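Gamma-glutamyl-gamma-aminobutyraldehyde dehydrogenase (Burkholderia cenocepacia, PDB 4LIH) probably oxidises aldehydes, gamma-glutamyl-gamma-aminobutyraldehyde among them, to the corresponding acids with NAD(P)+ as coenzyme. Local coordinates at residues L111-T114 and G118-I121; E104-L109 and V127-A132; E25-A30 and T207-A212; I121-T126 and I301-G306. All blocks are in the same frame, centred on the assembly; numbering follows the deposited sequence.

Contacts 1, 2 and 4 all draw on helix 121-142, and contacts 1 and 2 also share helix 106-117. Contact 1 is fully buried and polar at its centre, where a threonine ties the last turn of one helix to the start of the next. Contact 2, partly buried, joins the same two helices by hydrocarbon alone. Contact 4 is bridged largely by water, as helix 121-142 meets the chain after helix 290-302. Contact 3, at the edge near the surface, lays an N-terminal loop on helix 206-218. Salt bridges connect the group: Lys119 of contact 1 with Asp128 of contact 2, and Glu108 of contact 2 with Arg210 of contact 3.

Contact 1: L111-T114 and G118-I121; sequences LLET and GKPI
Helix 106-117 closes with Gly118 N bonded to Thr114 O at 3.0 Å, as Gly118 leaves helical geometry with positive phi. The next residue, Lys119, lies beside Thr114, their CA atoms 4.6 Å apart. Here the hydroxyl takes over from the backbone: Thr114 OG1 donates to Lys119 O at 2.7 Å, approaching nearly along the C=O axis at a C=O...donor angle of 165°. With chi1 at -73°, OG1 sits beside its own backbone N, and CG2, anti to that N, touches the same oxygen, Thr114 CG2 to Lys119 O 3.3 Å. This is a short link between two consecutive helices, with Pro120 at the N-cap of helix 121-142. Outside the two segments, Thr114 OG1 also bonds to Thr124 OG1, so this buried hydroxyl links the end of one helix to the first turn of the next. Ile121 reaches back with CD1, which lies 3.6 Å from Thr114 OG1 and 3.9 Å from Leu111 N. Glu113 and Lys119 run side by side, Glu113 CG 4.0 Å from Lys119 CE, without pairing their charges: Glu113 OE1 bonds to Thr207 OG1 and Glu113 OE2 to Ile179 N, whereas Lys119 NZ bonds to Asn176 O and Asn304 OD1 and pairs with Asp128.

Contact 2: E104-L109 and V127-A132; sequences EHLDEL and VDVPGA
Val129 is the residue round which this contact is built: its CG2 meets Leu109, while CG1 packs chiefly on Leu106 and also brushes Leu109. The CB of Val129 points straight at helix 106-117, and with CG1 anti to the backbone N (chi1 -179°) both methyls are turned to the leucines. Leu106 supplies the second large share. It leaves its backbone obliquely to the other helix, yet its far end swings over, so that Leu106 CD1 comes 3.8 Å from Val129 CG1. The same methyl also rests on the ring of Pro130, with Leu106 CD1 3.8 Å from Pro130 CD, the two side chains crossing at about a right angle. Leu109 stands one turn farther along and aims directly at the other helix; its CB lies 3.9 Å from Val129 CG2, again nearly perpendicular. The setting is the packing of two consecutive helices of the aldehyde dehydrogenase fold, 106-117 and 121-142, near the start of the first. The second is kinked here, because the nitrogen of Pro130 has no bond to the preceding turn. No hydrogen bond crosses between the segments, and the joint is held by hydrocarbon surfaces alone. Helix 206-218 also meets the first segment: Leu109 touches its Arg210 and Val211, while Glu108 forms a salt bridge with Arg210. Helix 178-191 meets the second, where Ala132 packs on Ile179 and Ala183.

Contact 3: E25-A30 and T207-A212; sequences EIEGRA and TAIRVA
A loop draped on a helix makes this contact: residues 25-30, between helix 14-23 and strand 30-32, cross over helix 206-218 through Ile209. That helix is the crossover of a beta-alpha-beta unit in the Rossmann-like sheet, since strand 195-199 before it and strand 225-227 after it pair in parallel. Such a sheet forms the coenzyme-binding domain in aldehyde dehydrogenases, and the N-terminal loop here covers one of its flanking helices.

Ile209 points at the loop and carries nearly all the burial on the helix side. From the loop its branches meet mainly backbone carbonyls: CG2 of Ile209 lies 3.3 Å from Arg29 O and 3.6 Å from Glu27 O, while CD1 of Ile209 sits 3.6 Å from Gly28 O. The aliphatic part of Glu27 completes the seat, with its CG 3.8 Å from CG2 of Ile209, the two side chains crossing at about a right angle. Ile209 also packs on Val227 of strand 225-227.

An ion pair within the loop braces it, alongside backbone bonds of Gly28 with Ala60 and Ala30 with Arg37. Glu27 bends at chi2 (61°), which turns its carboxylate toward Arg29, and the guanidinium grips it side-on, NH2 of Arg29 to OE1 of Glu27 at 2.9 Å and NE of Arg29 to OE2 of Glu27 at 3.0 Å. The backbone N of Arg29 adds a third bond, 2.9 Å to the anti lone pair of Glu27 OE2.

Contact 4: I121-T126 and I301-G306; sequences IGDTTT and IFYNMG
The carboxylate of Asp123 meets the ring of Tyr303 obliquely, near CE1, the two side chains coming from opposite directions without a hydrogen bond between them. The contact spans two parts of the aldehyde dehydrogenase fold: the first turns of helix 121-142, and the chain leaving helix 290-302, a helix that follows strand 280-283 of the sheet of the catalytic domain. Asp123 OD2 lies 3.2 Å from Tyr303 CE1, and CB of Asp123 stands 3.4 Å from Tyr303 OH. The carboxylate and ring planes are 38° apart. CG of Tyr303 is anti to its own nitrogen (chi1 -177°), which carries the ring out to the helix, and the phenol also touches Val127. A bound buffer molecule, MES, probably from the crystallisation liquor, lies about 4 Å from the Tyr303 side chain.

Water does the polar joining. One molecule donates both to Asp123 OD2, at 2.8 Å, and to Asn304 OD1, at 2.6 Å, and so ties the carboxylate to the amide of Asn304. A second accepts from Asn304 N at 2.7 Å, but its link to Asp123 is doubtful.

Farther out, Asn304 is itself positioned by bonds of ND2 to Glu307 O and Asn176 O, and of OD1 to Lys119 NZ. Behind Asp123, the helix widens into a pi-type turn at 124-126, and Thr125 and Thr126 turn their hydroxyls back to carbonyls of the preceding turn. Thr126 OG1 donates to Gly122 O at 2.7 Å; Thr125 OG1 donates to Ile121 O at 2.8 Å, in the carbonyl plane and at a C=O...donor angle of 149°.

Contact 1: L111-T114 and G118-I121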
loop_
_atom_site.group_PDB
_atom_site.type_symbol
_atom_site.label_atom_id
_atom_site.label_comp_id
_atom_site.label_asym_id
_atom_site.label_seq_id
_atom_site.Cartn_x
_atom_site.Cartn_y
_atom_site.Cartn_z
ATOM N N LEU A 111 -3.767 -35.699 -17.691
ATOM C CA LEU A 111 -4.544 -36.793 -18.321
ATOM C C LEU A 111 -5.882 -37.028 -17.607
ATOM O O LEU A 111 -6.900 -37.239 -18.246
ATOM C CB LEU A 111 -3.691 -38.069 -18.435
ATOM C CG LEU A 111 -4.402 -39.344 -18.968
ATOM C CD1 LEU A 111 -4.807 -39.200 -20.435
ATOM C CD2 LEU A 111 -3.479 -40.534 -18.781
ATOM N N LEU A 112 -5.894 -36.972 -16.276
ATOM C CA LEU A 112 -7.132 -37.050 -15.522
ATOM C C LEU A 112 -8.118 -35.960 -15.935
ATOM O O LEU A 112 -9.291 -36.270 -16.154
ATOM C CB LEU A 112 -6.871 -36.940 -14.018
ATOM C CG LEU A 112 -6.198 -38.115 -13.374
ATOM C CD1 LEU A 112 -5.744 -37.719 -11.979
ATOM C CD2 LEU A 112 -7.189 -39.282 -13.297
ATOM N N GLU A 113 -7.636 -34.718 -16.067
ATOM C CA GLU A 113 -8.473 -33.575 -16.458
ATOM C C GLU A 113 -9.067 -33.720 -17.851
ATOM O O GLU A 113 -10.213 -33.333 -18.073
ATOM C CB GLU A 113 -7.661 -32.250 -16.412
ATOM C CG GLU A 113 -8.489 -30.951 -16.359
ATOM C CD GLU A 113 -8.941 -30.639 -14.944
ATOM O OE1 GLU A 113 -9.265 -31.565 -14.191
ATOM O OE2 GLU A 113 -8.902 -29.484 -14.543
ATOM N N THR A 114 -8.251 -34.213 -18.781
ATOM C CA THR A 114 -8.628 -34.410 -20.194
ATOM C C THR A 114 -9.644 -35.566 -20.289
ATOM O O THR A 114 -10.642 -35.435 -20.966
ATOM C CB THR A 114 -7.382 -34.706 -21.072
ATOM O OG1 THR A 114 -6.599 -33.507 -21.250
ATOM C CG2 THR A 114 -7.764 -35.278 -22.425
ATOM N N GLY A 118 -13.053 -33.611 -20.931
ATOM C CA GLY A 118 -13.003 -33.559 -22.414
ATOM C C GLY A 118 -12.120 -32.466 -22.979
ATOM O O GLY A 118 -12.176 -32.161 -24.166
ATOM N N LYS A 119 -11.316 -31.871 -22.111
ATOM C CA LYS A 119 -10.432 -30.766 -22.438
ATOM C C LYS A 119 -9.145 -31.196 -23.147
ATOM O O LYS A 119 -8.456 -32.082 -22.654
ATOM C CB LYS A 119 -10.099 -30.069 -21.129
ATOM C CG LYS A 119 -11.303 -29.402 -20.467
ATOM C CD LYS A 119 -10.985 -29.093 -18.992
ATOM C CE LYS A 119 -9.827 -28.129 -18.811
ATOM N NZ LYS A 119 -10.233 -26.699 -18.909
ATOM N N PRO A 120 -8.799 -30.565 -24.293
ATOM C CA PRO A 120 -7.609 -31.029 -25.008
ATOM C C PRO A 120 -6.372 -31.239 -24.086
ATOM O O PRO A 120 -6.094 -30.405 -23.207
ATOM C CB PRO A 120 -7.366 -29.902 -26.019
ATOM C CG PRO A 120 -8.743 -29.375 -26.333
ATOM C CD PRO A 120 -9.449 -29.433 -24.981
ATOM N N ILE A 121 -5.606 -32.310 -24.329
ATOM C CA ILE A 121 -4.405 -32.597 -23.592
ATOM C C ILE A 121 -3.315 -31.526 -23.828
ATOM O O ILE A 121 -2.524 -31.259 -22.933
ATOM C CB ILE A 121 -3.893 -34.058 -23.892
ATOM C CG1 ILE A 121 -2.785 -34.498 -22.914
ATOM C CG2 ILE A 121 -3.436 -34.200 -25.321
ATOM C CD1 ILE A 121 -3.276 -34.793 -21.498
#

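Contact 2: E104-L109 and V127-A132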
loop_
_atom_site.group_PDB
_atom_site.type_symbol
_atom_site.label_atom_id
_atom_site.label_comp_id
_atom_site.label_asym_id
_atom_site.label_seq_id
_atom_site.Cartn_x
_atom_site.Cartn_y
_atom_site.Cartn_z
ATOM N N GLU A 104 5.368 -32.352 -10.484
ATOM C CA GLU A 104 5.962 -33.674 -10.640
ATOM C C GLU A 104 4.943 -34.671 -11.232
ATOM O O GLU A 104 5.288 -35.563 -12.003
ATOM C CB GLU A 104 6.434 -34.217 -9.297
ATOM C CG GLU A 104 7.709 -33.601 -8.759
ATOM C CD GLU A 104 8.045 -34.184 -7.410
ATOM O OE1 GLU A 104 7.889 -35.402 -7.273
ATOM O OE2 GLU A 104 8.433 -33.424 -6.496
ATOM N N HIS A 105 3.689 -34.519 -10.843
ATOM C CA HIS A 105 2.608 -35.355 -11.348
ATOM C C HIS A 105 1.832 -34.677 -12.483
ATOM O O HIS A 105 0.677 -35.009 -12.743
ATOM C CB HIS A 105 1.675 -35.712 -10.198
ATOM C CG HIS A 105 2.315 -36.584 -9.160
ATOM N ND1 HIS A 105 2.215 -37.961 -9.194
ATOM C CD2 HIS A 105 3.074 -36.290 -8.078
ATOM C CE1 HIS A 105 2.873 -38.476 -8.170
ATOM N NE2 HIS A 105 3.401 -37.485 -7.475
ATOM N N LEU A 106 2.471 -33.751 -13.182
ATOM C CA LEU A 106 1.750 -32.993 -14.199
ATOM C C LEU A 106 1.093 -33.875 -15.272
ATOM O O LEU A 106 -0.034 -33.584 -15.670
ATOM C CB LEU A 106 2.623 -31.929 -14.861
ATOM C CG LEU A 106 1.876 -31.159 -15.966
ATOM C CD1 LEU A 106 2.113 -29.665 -15.888
ATOM C CD2 LEU A 106 2.249 -31.680 -17.330
ATOM N N ASP A 107 1.801 -34.896 -15.782
ATOM C CA ASP A 107 1.227 -35.761 -16.841
ATOM C C ASP A 107 -0.044 -36.483 -16.359
ATOM O O ASP A 107 -1.052 -36.462 -17.053
ATOM C CB ASP A 107 2.225 -36.809 -17.368
ATOM C CG ASP A 107 3.344 -36.197 -18.179
ATOM O OD1 ASP A 107 3.321 -35.014 -18.512
ATOM O OD2 ASP A 107 4.284 -36.929 -18.501
ATOM N N GLU A 108 0.017 -37.084 -15.177
ATOM C CA GLU A 108 -1.138 -37.751 -14.566
ATOM C C GLU A 108 -2.322 -36.789 -14.371
ATOM O O GLU A 108 -3.465 -37.112 -14.719
ATOM C CB GLU A 108 -0.775 -38.370 -13.221
ATOM C CG GLU A 108 -1.881 -39.186 -12.598
ATOM C CD GLU A 108 -1.636 -39.538 -11.156
ATOM O OE1 GLU A 108 -0.589 -39.140 -10.590
ATOM O OE2 GLU A 108 -2.496 -40.219 -10.581
ATOM N N LEU A 109 -2.029 -35.600 -13.861
ATOM C CA LEU A 109 -3.089 -34.642 -13.547
ATOM C C LEU A 109 -3.697 -34.104 -14.844
ATOM O O LEU A 109 -4.898 -33.911 -14.956
ATOM C CB LEU A 109 -2.541 -33.504 -12.687
ATOM C CG LEU A 109 -2.223 -33.842 -11.247
ATOM C CD1 LEU A 109 -1.484 -32.688 -10.584
ATOM C CD2 LEU A 109 -3.499 -34.186 -10.492
ATOM N N VAL A 127 -1.946 -25.117 -19.696
ATOM C CA VAL A 127 -2.761 -24.066 -19.111
ATOM C C VAL A 127 -3.252 -24.522 -17.750
ATOM O O VAL A 127 -2.940 -23.894 -16.745
ATOM C CB VAL A 127 -3.931 -23.687 -20.044
ATOM C CG1 VAL A 127 -4.947 -22.788 -19.336
ATOM C CG2 VAL A 127 -3.409 -23.044 -21.343
ATOM N N ASP A 128 -3.993 -25.635 -17.691
ATOM C CA ASP A 128 -4.732 -25.988 -16.453
ATOM C C ASP A 128 -3.833 -26.416 -15.270
ATOM O O ASP A 128 -3.866 -25.807 -14.218
ATOM C CB ASP A 128 -5.810 -27.073 -16.769
ATOM C CG ASP A 128 -6.763 -26.621 -17.886
ATOM O OD1 ASP A 128 -6.405 -26.666 -19.079
ATOM O OD2 ASP A 128 -7.858 -26.152 -17.575
ATOM N N VAL A 129 -3.021 -27.464 -15.436
ATOM C CA VAL A 129 -2.193 -27.927 -14.346
ATOM C C VAL A 129 -1.076 -26.872 -14.004
ATOM O O VAL A 129 -0.962 -26.455 -12.884
ATOM C CB VAL A 129 -1.655 -29.349 -14.620
ATOM C CG1 VAL A 129 -0.795 -29.819 -13.441
ATOM C CG2 VAL A 129 -2.831 -30.336 -14.889
ATOM N N PRO A 130 -0.325 -26.362 -14.978
ATOM C CA PRO A 130 0.644 -25.331 -14.566
ATOM C C PRO A 130 0.010 -24.098 -13.904
ATOM O O PRO A 130 0.621 -23.533 -12.988
ATOM C CB PRO A 130 1.338 -24.939 -15.876
ATOM C CG PRO A 130 1.102 -26.067 -16.793
ATOM C CD PRO A 130 -0.222 -26.665 -16.420
ATOM N N GLY A 131 -1.192 -23.718 -14.354
ATOM C CA GLY A 131 -1.965 -22.584 -13.785
ATOM C C GLY A 131 -2.310 -22.864 -12.330
ATOM O O GLY A 131 -2.197 -22.000 -11.493
ATOM N N ALA A 132 -2.743 -24.085 -12.029
ATOM C CA ALA A 132 -3.069 -24.439 -10.656
ATOM C C ALA A 132 -1.860 -24.311 -9.743
ATOM O O ALA A 132 -1.983 -23.813 -8.588
ATOM C CB ALA A 132 -3.643 -25.871 -10.570
#

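Contact 3: E25-A30 and T207-A212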
loop_
_atom_site.group_PDB
_atom_site.type_symbol
_atom_site.label_atom_id
_atom_site.label_comp_id
_atom_site.label_asym_id
_atom_site.label_seq_id
_atom_site.Cartn_x
_atom_site.Cartn_y
_atom_site.Cartn_z
ATOM N N GLU A 25 -4.412 -45.909 -12.878
ATOM C CA GLU A 25 -5.231 -46.221 -11.706
ATOM C C GLU A 25 -5.933 -44.932 -11.249
ATOM O O GLU A 25 -5.261 -43.977 -10.884
ATOM C CB GLU A 25 -4.356 -46.735 -10.553
ATOM C CG GLU A 25 -3.462 -47.917 -10.892
ATOM C CD GLU A 25 -4.192 -49.249 -10.886
ATOM O OE1 GLU A 25 -5.443 -49.278 -11.003
ATOM O OE2 GLU A 25 -3.502 -50.302 -10.788
ATOM N N ILE A 26 -7.256 -44.896 -11.241
ATOM C CA ILE A 26 -7.986 -43.653 -10.904
ATOM C C ILE A 26 -8.561 -43.797 -9.498
ATOM O O ILE A 26 -9.325 -44.730 -9.234
ATOM C CB ILE A 26 -9.155 -43.404 -11.871
ATOM C CG1 ILE A 26 -8.652 -43.202 -13.301
ATOM C CG2 ILE A 26 -9.964 -42.181 -11.415
ATOM C CD1 ILE A 26 -9.723 -42.988 -14.351
ATOM N N GLU A 27 -8.229 -42.860 -8.611
ATOM C CA GLU A 27 -8.794 -42.828 -7.257
ATOM C C GLU A 27 -10.148 -42.098 -7.264
ATOM O O GLU A 27 -10.209 -40.940 -7.704
ATOM C CB GLU A 27 -7.859 -42.106 -6.305
ATOM C CG GLU A 27 -8.429 -41.959 -4.898
ATOM C CD GLU A 27 -8.713 -43.295 -4.246
ATOM O OE1 GLU A 27 -7.709 -43.959 -3.862
ATOM O OE2 GLU A 27 -9.913 -43.687 -4.139
ATOM N N GLY A 28 -11.198 -42.776 -6.751
ATOM C CA GLY A 28 -12.564 -42.248 -6.730
ATOM C C GLY A 28 -13.115 -41.896 -5.360
ATOM O O GLY A 28 -14.195 -41.289 -5.250
ATOM N N ARG A 29 -12.380 -42.224 -4.306
ATOM C CA ARG A 29 -12.847 -41.909 -2.960
ATOM C C ARG A 29 -12.750 -40.411 -2.599
ATOM O O ARG A 29 -11.934 -39.683 -3.137
ATOM C CB ARG A 29 -12.092 -42.744 -1.939
ATOM C CG ARG A 29 -12.467 -44.246 -2.017
ATOM C CD ARG A 29 -11.609 -45.134 -1.122
ATOM N NE ARG A 29 -10.233 -45.155 -1.588
ATOM C CZ ARG A 29 -9.192 -45.685 -0.938
ATOM N NH1 ARG A 29 -9.332 -46.194 0.252
ATOM N NH2 ARG A 29 -7.986 -45.639 -1.475
ATOM N N ALA A 30 -13.629 -39.983 -1.684
ATOM C CA ALA A 30 -13.514 -38.712 -0.983
ATOM C C ALA A 30 -12.209 -38.661 -0.241
ATOM O O ALA A 30 -11.652 -39.710 0.139
ATOM C CB ALA A 30 -14.640 -38.560 0.021
ATOM N N THR A 207 -9.390 -34.622 -10.591
ATOM C CA THR A 207 -8.179 -33.869 -10.222
ATOM C C THR A 207 -8.275 -33.314 -8.804
ATOM O O THR A 207 -7.269 -33.241 -8.115
ATOM C CB THR A 207 -7.758 -32.783 -11.252
ATOM O OG1 THR A 207 -8.830 -31.854 -11.518
ATOM C CG2 THR A 207 -7.300 -33.432 -12.526
ATOM N N ALA A 208 -9.479 -32.930 -8.375
ATOM C CA ALA A 208 -9.698 -32.460 -7.018
ATOM C C ALA A 208 -9.254 -33.526 -6.032
ATOM O O ALA A 208 -8.486 -33.268 -5.096
ATOM C CB ALA A 208 -11.175 -32.159 -6.795
ATOM N N ILE A 209 -9.818 -34.719 -6.241
ATOM C CA ILE A 209 -9.490 -35.891 -5.451
ATOM C C ILE A 209 -7.990 -36.124 -5.465
ATOM O O ILE A 209 -7.380 -36.277 -4.410
ATOM C CB ILE A 209 -10.250 -37.151 -5.954
ATOM C CG1 ILE A 209 -11.755 -37.008 -5.709
ATOM C CG2 ILE A 209 -9.709 -38.392 -5.252
ATOM C CD1 ILE A 209 -12.633 -38.139 -6.192
ATOM N N ARG A 210 -7.390 -36.155 -6.644
ATOM C CA ARG A 210 -5.961 -36.425 -6.758
ATOM C C ARG A 210 -5.104 -35.427 -5.974
ATOM O O ARG A 210 -4.204 -35.849 -5.230
ATOM C CB ARG A 210 -5.512 -36.488 -8.233
ATOM C CG ARG A 210 -4.090 -36.997 -8.459
ATOM C CD ARG A 210 -3.939 -38.398 -7.865
ATOM N NE ARG A 210 -2.575 -38.948 -8.034
ATOM C CZ ARG A 210 -1.658 -39.133 -7.080
ATOM N NH1 ARG A 210 -1.891 -38.893 -5.799
ATOM N NH2 ARG A 210 -0.470 -39.602 -7.416
ATOM N N VAL A 211 -5.380 -34.126 -6.100
ATOM C CA VAL A 211 -4.533 -33.093 -5.459
ATOM C C VAL A 211 -4.677 -33.095 -3.936
ATOM O O VAL A 211 -3.785 -32.615 -3.204
ATOM C CB VAL A 211 -4.732 -31.656 -6.013
ATOM C CG1 VAL A 211 -4.407 -31.587 -7.501
ATOM C CG2 VAL A 211 -6.116 -31.092 -5.737
ATOM N N ALA A 212 -5.790 -33.661 -3.472
ATOM C CA ALA A 212 -6.037 -33.836 -2.037
ATOM C C ALA A 212 -5.009 -34.780 -1.436
ATOM O O ALA A 212 -4.479 -34.510 -0.371
ATOM C CB ALA A 212 -7.433 -34.391 -1.797
#

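Contact 4: I121-T126 and I301-G306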
loop_
_atom_site.group_PDB
_atom_site.type_symbol
_atom_site.label_atom_id
_atom_site.label_comp_id
_atom_site.label_asym_id
_atom_site.label_seq_id
_atom_site.Cartn_x
_atom_site.Cartn_y
_atom_site.Cartn_z
ATOM N N ILE A 121 -5.606 -32.310 -24.329
ATOM C CA ILE A 121 -4.405 -32.597 -23.592
ATOM C C ILE A 121 -3.315 -31.526 -23.828
ATOM O O ILE A 121 -2.524 -31.259 -22.933
ATOM C CB ILE A 121 -3.893 -34.058 -23.892
ATOM C CG1 ILE A 121 -2.785 -34.498 -22.914
ATOM C CG2 ILE A 121 -3.436 -34.200 -25.321
ATOM C CD1 ILE A 121 -3.276 -34.793 -21.498
ATOM N N GLY A 122 -3.321 -30.890 -24.999
ATOM C CA GLY A 122 -2.402 -29.797 -25.300
ATOM C C GLY A 122 -2.723 -28.584 -24.400
ATOM O O GLY A 122 -1.849 -27.761 -24.097
ATOM N N ASP A 123 -3.982 -28.454 -23.998
ATOM C CA ASP A 123 -4.429 -27.416 -23.078
ATOM C C ASP A 123 -4.135 -27.737 -21.606
ATOM O O ASP A 123 -3.608 -26.897 -20.848
ATOM C CB ASP A 123 -5.955 -27.194 -23.250
ATOM C CG ASP A 123 -6.359 -26.562 -24.633
ATOM O OD1 ASP A 123 -5.491 -26.158 -25.446
ATOM O OD2 ASP A 123 -7.591 -26.378 -24.863
ATOM N N THR A 124 -4.513 -28.942 -21.166
ATOM C CA THR A 124 -4.378 -29.313 -19.740
ATOM C C THR A 124 -2.940 -29.386 -19.246
ATOM O O THR A 124 -2.655 -29.061 -18.089
ATOM C CB THR A 124 -5.122 -30.608 -19.361
ATOM O OG1 THR A 124 -4.608 -31.733 -20.101
ATOM C CG2 THR A 124 -6.601 -30.433 -19.585
ATOM N N THR A 125 -2.038 -29.803 -20.134
ATOM C CA THR A 125 -0.629 -29.868 -19.829
ATOM C C THR A 125 0.067 -28.522 -19.748
ATOM O O THR A 125 1.133 -28.421 -19.126
ATOM C CB THR A 125 0.146 -30.742 -20.841
ATOM O OG1 THR A 125 -0.006 -30.206 -22.159
ATOM C CG2 THR A 125 -0.346 -32.191 -20.801
ATOM N N THR A 126 -0.527 -27.489 -20.357
ATOM C CA THR A 126 0.105 -26.207 -20.464
ATOM C C THR A 126 -0.635 -25.035 -19.803
ATOM O O THR A 126 -0.005 -24.069 -19.405
ATOM C CB THR A 126 0.347 -25.830 -21.935
ATOM O OG1 THR A 126 -0.913 -25.681 -22.608
ATOM C CG2 THR A 126 1.174 -26.893 -22.595
ATOM N N ILE A 301 -13.612 -17.548 -28.057
ATOM C CA ILE A 301 -14.907 -18.223 -28.043
ATOM C C ILE A 301 -14.812 -19.701 -28.286
ATOM O O ILE A 301 -15.730 -20.415 -27.980
ATOM C CB ILE A 301 -15.885 -17.556 -29.073
ATOM C CG1 ILE A 301 -17.312 -18.138 -29.009
ATOM C CG2 ILE A 301 -15.359 -17.636 -30.526
ATOM C CD1 ILE A 301 -17.924 -18.123 -27.592
ATOM N N PHE A 302 -13.707 -20.177 -28.868
ATOM C CA PHE A 302 -13.595 -21.588 -29.190
ATOM C C PHE A 302 -12.622 -22.330 -28.285
ATOM O O PHE A 302 -12.740 -23.544 -28.176
ATOM C CB PHE A 302 -13.212 -21.775 -30.684
ATOM C CG PHE A 302 -14.158 -21.100 -31.651
ATOM C CD1 PHE A 302 -15.512 -21.109 -31.451
ATOM C CD2 PHE A 302 -13.670 -20.477 -32.779
ATOM C CE1 PHE A 302 -16.379 -20.481 -32.337
ATOM C CE2 PHE A 302 -14.518 -19.858 -33.645
ATOM C CZ PHE A 302 -15.887 -19.873 -33.429
ATOM N N TYR A 303 -11.695 -21.620 -27.639
ATOM C CA TYR A 303 -10.845 -22.193 -26.601
ATOM C C TYR A 303 -11.673 -22.860 -25.471
ATOM O O TYR A 303 -12.633 -22.302 -24.980
ATOM C CB TYR A 303 -9.882 -21.155 -25.977
ATOM C CG TYR A 303 -8.989 -21.843 -24.959
ATOM C CD1 TYR A 303 -7.891 -22.552 -25.384
ATOM C CD2 TYR A 303 -9.251 -21.809 -23.605
ATOM C CE1 TYR A 303 -7.072 -23.216 -24.504
ATOM C CE2 TYR A 303 -8.420 -22.487 -22.707
ATOM C CZ TYR A 303 -7.336 -23.184 -23.211
ATOM O OH TYR A 303 -6.462 -23.887 -22.469
ATOM N N ASN A 304 -11.274 -24.056 -25.069
ATOM C CA ASN A 304 -12.050 -24.855 -24.112
ATOM C C ASN A 304 -13.495 -25.056 -24.515
ATOM O O ASN A 304 -14.405 -25.076 -23.705
ATOM C CB ASN A 304 -11.988 -24.214 -22.728
ATOM C CG ASN A 304 -12.079 -25.222 -21.637
ATOM O OD1 ASN A 304 -11.342 -26.182 -21.634
ATOM N ND2 ASN A 304 -13.001 -25.022 -20.709
ATOM N N MET A 305 -13.713 -25.172 -25.812
ATOM C CA MET A 305 -15.053 -25.392 -26.343
ATOM C C MET A 305 -16.089 -24.294 -26.030
ATOM O O MET A 305 -17.272 -24.584 -25.945
ATOM C CB MET A 305 -15.588 -26.739 -25.827
ATOM C CG MET A 305 -14.733 -27.948 -26.212
ATOM S SD MET A 305 -13.101 -28.170 -25.393
ATOM C CE MET A 305 -13.548 -28.903 -23.824
ATOM N N GLY A 306 -15.671 -23.064 -25.801
ATOM C CA GLY A 306 -16.632 -21.970 -25.454
ATOM C C GLY A 306 -17.154 -22.081 -24.039
ATOM O O GLY A 306 -17.986 -21.295 -23.626
HETATM O O HOH W 1 -8.985 -26.958 -22.491
HETATM O O HOH W 2 -9.487 -25.650 -26.363
#